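Local coordinates for type 2A phosphatase-associated protein 42 (PDB 2V0P), which binds type 2A protein phosphatase catalytic subunits, inhibits the phosphatase SIT4 and takes part in negative regulation of the TOR signalling pathway in yeast, at residues Q149-N152 and N153-S157; D10-S13 and L14-K18. One frame throughout, in Å; residues are numbered along the deposited sequence.

Contact 1 (Q149-N152 and N153-S157); sequences QPKN and NKDLS
Asp155 turns its side chain back on the chain that leads up to it, its CB meeting Pro150 CB at 3.9 Å and its carboxylate facing the Lys151 N-H. CG stands anti to its own backbone N (chi1 -171°), which carries OD1 to within 2.7 Å of Lys151 N. The N-H points almost straight at OD1 (167°), which accepts it on the lone pair facing away from OD2. This leaves OD2 for the helix beginning at Leu156: it accepts from Ser157 OG at 3.2 Å and from the backbone N of Gly158, making Asp155 the N-cap. A short carboxylate suits this place because its two oxygens serve the loop and the first turn of the helix separately. Replacing Asp155 by an alanine removes both oxygens and is likely to leave the Lys151 and Gly158 amides and the Ser157 hydroxyl without these acceptors, the loop then freer to shift against the helix start.

Asn152 tightens the bend in between. Its OD1 accepts from Lys154 N at 2.5 Å, a short bond closing an Asx turn, with the donor tilted 21° from the carbonyl plane. A weak bond from Asp155 N to Asn152 O, 3.3 Å, spans the same bend, and Asp155 then centres an inverse gamma turn. The rigid ring of Pro150 suits this place, packing its CB alongside that of the aspartate.

The bend joins helix 143-146 to helix 156-186 at the surface, where Phe170 of the second subunit packs on Pro150 and Asn173 of that subunit donates to Asn153 O.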
loop_
_atom_site.group_PDB
_atom_site.type_symbol
_atom_site.label_atom_id
_atom_site.label_comp_id
_atom_site.label_asym_id
_atom_site.label_seq_id
_atom_site.Cartn_x
_atom_site.Cartn_y
_atom_site.Cartn_z
ATOM N N GLN A 149 -12.307 -4.955 2.050
ATOM C CA GLN A 149 -11.234 -4.103 2.572
ATOM C C GLN A 149 -11.718 -3.369 3.831
ATOM O O GLN A 149 -12.880 -2.998 3.895
ATOM C CB GLN A 149 -10.777 -3.075 1.530
ATOM C CG GLN A 149 -10.404 -3.631 0.168
ATOM C CD GLN A 149 -9.041 -4.326 0.110
ATOM O OE1 GLN A 149 -8.308 -4.429 1.101
ATOM N NE2 GLN A 149 -8.712 -4.814 -1.062
ATOM N N PRO A 150 -10.844 -3.176 4.832
ATOM C CA PRO A 150 -11.367 -2.501 6.026
ATOM C C PRO A 150 -11.805 -1.088 5.650
ATOM O O PRO A 150 -11.130 -0.434 4.835
ATOM C CB PRO A 150 -10.162 -2.461 6.964
ATOM C CG PRO A 150 -8.970 -2.639 6.077
ATOM C CD PRO A 150 -9.414 -3.494 4.955
ATOM N N LYS A 151 -12.946 -0.666 6.184
ATOM C CA LYS A 151 -13.496 0.679 5.966
ATOM C C LYS A 151 -12.551 1.792 6.433
ATOM O O LYS A 151 -12.404 2.816 5.759
ATOM C CB LYS A 151 -14.854 0.821 6.668
ATOM C CG LYS A 151 -15.983 0.008 6.034
ATOM C CD LYS A 151 -17.354 0.481 6.498
ATOM C CE LYS A 151 -17.770 1.790 5.815
ATOM N NZ LYS A 151 -18.885 2.476 6.539
ATOM N N ASN A 152 -11.925 1.582 7.593
ATOM C CA ASN A 152 -11.009 2.545 8.181
ATOM C C ASN A 152 -9.974 1.838 9.050
ATOM O O ASN A 152 -9.909 0.615 9.062
ATOM C CB ASN A 152 -11.793 3.564 9.014
ATOM C CG ASN A 152 -12.517 2.925 10.187
ATOM O OD1 ASN A 152 -11.920 2.042 10.911
ATOM N ND2 ASN A 152 -13.805 3.377 10.391
ATOM N N ASN A 153 -9.184 2.604 9.799
ATOM C CA ASN A 153 -8.101 2.011 10.594
ATOM C C ASN A 153 -8.519 1.464 11.970
ATOM O O ASN A 153 -7.673 1.158 12.792
ATOM C CB ASN A 153 -6.874 2.944 10.667
ATOM C CG ASN A 153 -7.062 4.131 11.613
ATOM O OD1 ASN A 153 -8.153 4.387 12.155
ATOM N ND2 ASN A 153 -5.971 4.869 11.824
ATOM N N LYS A 154 -9.828 1.305 12.150
ATOM C CA LYS A 154 -10.442 0.837 13.379
ATOM C C LYS A 154 -11.252 -0.412 13.044
ATOM O O LYS A 154 -11.696 -1.115 13.932
ATOM C CB LYS A 154 -11.422 1.902 13.854
ATOM C CG LYS A 154 -11.442 2.222 15.305
ATOM C CD LYS A 154 -12.419 3.374 15.516
ATOM C CE LYS A 154 -12.192 4.496 14.497
ATOM N NZ LYS A 154 -13.081 5.676 14.745
ATOM N N ASP A 155 -11.420 -0.672 11.747
ATOM C CA ASP A 155 -12.330 -1.702 11.259
ATOM C C ASP A 155 -11.737 -3.091 11.463
ATOM O O ASP A 155 -11.240 -3.716 10.533
ATOM C CB ASP A 155 -12.694 -1.442 9.796
ATOM C CG ASP A 155 -13.807 -2.349 9.284
ATOM O OD1 ASP A 155 -14.113 -2.274 8.072
ATOM O OD2 ASP A 155 -14.384 -3.125 10.080
ATOM N N LEU A 156 -11.809 -3.555 12.707
ATOM C CA LEU A 156 -11.331 -4.869 13.065
ATOM C C LEU A 156 -12.038 -5.973 12.283
ATOM O O LEU A 156 -11.371 -6.879 11.842
ATOM C CB LEU A 156 -11.431 -5.127 14.563
ATOM C CG LEU A 156 -10.836 -6.427 15.117
ATOM C CD1 LEU A 156 -9.365 -6.564 14.740
ATOM C CD2 LEU A 156 -11.024 -6.478 16.632
ATOM N N SER A 157 -13.355 -5.887 12.113
ATOM C CA SER A 157 -14.087 -6.963 11.445
ATOM C C SER A 157 -13.676 -7.035 9.987
ATOM O O SER A 157 -13.264 -8.072 9.512
ATOM C CB SER A 157 -15.599 -6.808 11.624
ATOM O OG SER A 157 -15.974 -5.443 11.632
#

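Contact 2 (D10-S13 and L14-K18); sequences DIIS and LYSTK
Thr17 and Ser13 are joined twice through one carbonyl, one turn apart along helix 4-19. Ser13 O accepts from Thr17 N at 3.0 Å and from the hydroxyl OG1 of Thr17 at a short 2.5 Å, and the two donors reach it from opposite faces of the carbonyl plane. The chi1 of 58° places OG1 between the backbone N and the carbonyl carbon of its own residue, on the side that faces the preceding turn, while CG2 lies beside the same oxygen. Threonine suits this exposed position because its hydroxyl finds an acceptor in the helix itself.

Further backbone bonds of the i to i-4 kind run alongside. Tyr15 N meets Ile11 O at 3.0 Å with a nearly straight N-H (171°), and Ser16 N meets Ile12 O at 2.9 Å; Leu14 N closes on Asp10 O in the same way. The helix widens into a pi-type turn over residues 15-18.

Helix 4-19 belongs to the N-terminal domain of Tap42, an all-helical, tetratricopeptide repeat-like fold, and its apolar residues face two other helices of that fold. Ile11 and Leu14 pack on helix 29-52, where both touch Thr38. Ile12 meets Tyr78 of helix 75-83, and Tyr15 reaches Leu81 and Leu82 of the same helix.

Between the two segments, aliphatic carbons also lie against carbonyl oxygens by van der Waals contact. Leu14 CG rests 3.4 Å from Asp10 O, and Tyr15 CB comes to 3.3 Å from Ile12 O. Because Tyr15 CG is anti to the backbone N (chi1 179°), the ring extends away from residues 10-13, into its buried place against helix 75-83.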
loop_
_atom_site.group_PDB
_atom_site.type_symbol
_atom_site.label_atom_id
_atom_site.label_comp_id
_atom_site.label_asym_id
_atom_site.label_seq_id
_atom_site.Cartn_x
_atom_site.Cartn_y
_atom_site.Cartn_z
ATOM N N ASP A 10 10.428 -22.505 -25.609
ATOM C CA ASP A 10 11.568 -21.579 -25.554
ATOM C C ASP A 10 11.217 -20.312 -24.771
ATOM O O ASP A 10 12.013 -19.864 -23.986
ATOM C CB ASP A 10 12.087 -21.236 -26.953
ATOM C CG ASP A 10 12.668 -22.431 -27.670
ATOM O OD1 ASP A 10 12.847 -23.495 -27.030
ATOM O OD2 ASP A 10 12.975 -22.308 -28.887
ATOM N N ILE A 11 10.033 -19.778 -24.976
ATOM C CA ILE A 11 9.541 -18.595 -24.290
ATOM C C ILE A 11 9.545 -18.868 -22.779
ATOM O O ILE A 11 10.114 -18.076 -21.995
ATOM C CB ILE A 11 8.181 -18.098 -24.836
ATOM C CG1 ILE A 11 8.388 -17.481 -26.226
ATOM C CG2 ILE A 11 7.533 -17.053 -23.841
ATOM C CD1 ILE A 11 7.218 -17.385 -27.112
ATOM N N ILE A 12 9.034 -20.036 -22.385
ATOM C CA ILE A 12 8.818 -20.289 -20.978
ATOM C C ILE A 12 10.164 -20.464 -20.297
ATOM O O ILE A 12 10.380 -19.994 -19.185
ATOM C CB ILE A 12 7.911 -21.535 -20.751
ATOM C CG1 ILE A 12 6.505 -21.295 -21.267
ATOM C CG2 ILE A 12 7.966 -21.993 -19.301
ATOM C CD1 ILE A 12 6.119 -19.890 -21.415
ATOM N N SER A 13 11.088 -21.086 -21.018
ATOM C CA SER A 13 12.442 -21.259 -20.556
ATOM C C SER A 13 13.190 -19.916 -20.381
ATOM O O SER A 13 13.927 -19.757 -19.444
ATOM C CB SER A 13 13.181 -22.181 -21.494
ATOM O OG SER A 13 14.458 -22.472 -20.996
ATOM N N LEU A 14 13.004 -18.980 -21.305
ATOM C CA LEU A 14 13.634 -17.672 -21.194
ATOM C C LEU A 14 13.111 -17.003 -19.927
ATOM O O LEU A 14 13.881 -16.504 -19.163
ATOM C CB LEU A 14 13.369 -16.798 -22.417
ATOM C CG LEU A 14 14.139 -17.168 -23.690
ATOM C CD1 LEU A 14 13.591 -16.399 -24.871
ATOM C CD2 LEU A 14 15.622 -16.927 -23.523
ATOM N N TYR A 15 11.811 -17.069 -19.729
ATOM C CA TYR A 15 11.153 -16.564 -18.548
ATOM C C TYR A 15 11.764 -17.128 -17.270
ATOM O O TYR A 15 12.252 -16.369 -16.464
ATOM C CB TYR A 15 9.633 -16.790 -18.575
ATOM C CG TYR A 15 8.991 -16.258 -17.314
ATOM C CD1 TYR A 15 8.852 -14.861 -17.116
ATOM C CD2 TYR A 15 8.605 -17.107 -16.298
ATOM C CE1 TYR A 15 8.288 -14.344 -15.944
ATOM C CE2 TYR A 15 8.035 -16.610 -15.090
ATOM C CZ TYR A 15 7.891 -15.229 -14.929
ATOM O OH TYR A 15 7.350 -14.743 -13.769
ATOM N N SER A 16 11.776 -18.456 -17.120
ATOM C CA SER A 16 12.256 -19.088 -15.900
ATOM C C SER A 16 13.715 -18.897 -15.620
ATOM O O SER A 16 14.095 -18.768 -14.479
ATOM C CB SER A 16 11.927 -20.601 -15.868
ATOM O OG SER A 16 10.543 -20.761 -15.909
ATOM N N THR A 17 14.538 -18.897 -16.660
ATOM C CA THR A 17 15.949 -18.878 -16.501
ATOM C C THR A 17 16.508 -17.447 -16.394
ATOM O O THR A 17 17.501 -17.240 -15.731
ATOM C CB THR A 17 16.649 -19.649 -17.624
ATOM O OG1 THR A 17 16.298 -19.084 -18.888
ATOM C CG2 THR A 17 16.223 -21.120 -17.608
ATOM N N LYS A 18 15.853 -16.478 -17.022
ATOM C CA LYS A 18 16.451 -15.159 -17.193
ATOM C C LYS A 18 15.559 -13.983 -16.893
ATOM O O LYS A 18 16.061 -12.896 -16.651
ATOM C CB LYS A 18 17.023 -14.981 -18.629
ATOM C CG LYS A 18 18.154 -15.881 -18.946
ATOM C CD LYS A 18 18.928 -15.395 -20.139
ATOM C CE LYS A 18 20.303 -16.047 -20.195
ATOM N NZ LYS A 18 21.185 -15.555 -19.095
#

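Both contacts are local, each made within one continuous run of chain, yet they use different parts of the all-helical fold. Contact 1 is a surface bend that leads into helix 156-186 and lies at the interface with the second subunit; contact 2 takes up the second half of helix 4-19, partly buried against two other helices of its own chain. They share no elements and lie on opposite sides of the chain's centre, their centres about 42 Å apart. In residues 149-157, side-chain oxygens take up backbone N-H groups where no regular helix does so. In residues 10-18 the helix pairs its own backbone, and side chains add a hydroxyl bond and apolar packing.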